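Local coordinates for PixA inclusion body protein (Burkholderia cenocepacia, PDB 4LZK), which is of unknown function but belongs to the PixA family, named for proteins that accumulate in bacterial inclusion bodies, at residues G86-L89 / A90-G94. Numbering follows the deposited sequence.
Sequences GTSL and ADNSG
The hydroxyl of Ser88 lies against the backbone of the turn that follows strand 81-88, where OG takes a 2.9 Å hydrogen bond from Asn92 N and a weak one from Ala90 N. Its chi1 of 78° keeps OG tucked against its own backbone, close to both N-H groups. The backbone closes the same bend as a type I turn from Ser88 to Asp91: Asp91 N bonds Ser88 O at 2.9 Å, from well above the carbonyl plane. A type I' turn from Ala90 to Ser93 follows, and Ala90 O accepts both Ser93 N, at 3.0 Å, and Ser93 OG, at 2.7 Å, the latter in the carbonyl plane. The amide of Asn92 reaches back alongside the strand end; OD1 accepts its stronger hydrogen bond from Ala97 N, in strand 96-105, and a weak one from Ser88 N. Thr87 OG1 bonds Asp91 OD1, though the position of that oxygen is less certain; Asp91 of the second subunit lies close by. Ser88 OG, Ser88 O and Ala90 O thus all accept donors of the bend itself, and the serine hydroxyl, taking two backbone N-H groups, links the strand end to Ala90 and Asn92.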
loop_
_atom_site.group_PDB
_atom_site.type_symbol
_atom_site.label_atom_id
_atom_site.label_comp_id
_atom_site.label_asym_id
_atom_site.label_seq_id
_atom_site.Cartn_x
_atom_site.Cartn_y
_atom_site.Cartn_z
ATOM N N GLY C 86 13.399 16.623 -9.500
ATOM C CA GLY C 86 12.607 15.815 -10.406
ATOM C C GLY C 86 13.502 15.119 -11.418
ATOM O O GLY C 86 14.518 15.664 -11.845
ATOM N N THR C 87 13.112 13.948 -11.841
ATOM C CA THR C 87 13.873 13.256 -12.832
ATOM C C THR C 87 13.009 12.229 -13.522
ATOM O O THR C 87 11.892 11.952 -13.086
ATOM C CB THR C 87 15.077 12.550 -12.172
ATOM O OG1 THR C 87 16.017 12.131 -13.194
ATOM C CG2 THR C 87 14.655 11.315 -11.282
ATOM N N SER C 88 13.515 11.593 -14.581
ATOM C CA SER C 88 12.686 10.600 -15.245
ATOM C C SER C 88 13.002 9.226 -14.702
ATOM O O SER C 88 13.921 9.056 -13.825
ATOM C CB SER C 88 12.960 10.744 -16.761
ATOM O OG SER C 88 14.211 10.100 -17.002
ATOM N N LEU C 89 12.324 8.233 -15.239
ATOM C CA LEU C 89 12.552 6.847 -14.895
ATOM C C LEU C 89 13.925 6.371 -15.362
ATOM O O LEU C 89 14.463 5.403 -14.804
ATOM C CB LEU C 89 11.451 5.923 -15.429
ATOM C CG LEU C 89 10.151 5.919 -14.599
ATOM C CD1 LEU C 89 8.969 5.376 -15.413
ATOM C CD2 LEU C 89 10.440 5.062 -13.320
ATOM N N ALA C 90 14.490 7.044 -16.359
ATOM C CA ALA C 90 15.884 6.773 -16.694
ATOM C C ALA C 90 16.785 7.868 -16.232
ATOM O O ALA C 90 17.793 8.178 -16.861
ATOM C CB ALA C 90 16.066 6.460 -18.159
ATOM N N ASP C 91 16.410 8.480 -15.112
ATOM C CA ASP C 91 17.234 9.471 -14.421
ATOM C C ASP C 91 17.696 10.619 -15.284
ATOM O O ASP C 91 18.847 11.097 -15.146
ATOM C CB ASP C 91 18.435 8.803 -13.727
ATOM C CG ASP C 91 18.966 9.654 -12.595
ATOM O OD1 ASP C 91 18.193 10.514 -12.098
ATOM O OD2 ASP C 91 20.122 9.486 -12.186
ATOM N N ASN C 92 16.806 11.079 -16.178
ATOM C CA ASN C 92 17.120 12.200 -17.108
ATOM C C ASN C 92 18.321 11.916 -18.016
ATOM O O ASN C 92 18.980 12.861 -18.501
ATOM C CB ASN C 92 17.329 13.505 -16.358
ATOM C CG ASN C 92 16.020 14.113 -15.884
ATOM O OD1 ASN C 92 14.954 13.585 -16.115
ATOM N ND2 ASN C 92 16.112 15.221 -15.164
ATOM N N SER C 93 18.567 10.653 -18.276
ATOM C CA SER C 93 19.678 10.236 -19.187
ATOM C C SER C 93 19.253 10.320 -20.695
ATOM O O SER C 93 20.075 10.366 -21.546
ATOM C CB SER C 93 20.147 8.831 -18.850
ATOM O OG SER C 93 19.169 7.878 -19.121
ATOM N N GLY C 94 17.969 10.283 -20.961
ATOM C CA GLY C 94 17.392 10.322 -22.314
ATOM C C GLY C 94 16.395 11.456 -22.391
ATOM O O GLY C 94 16.816 12.635 -22.492
#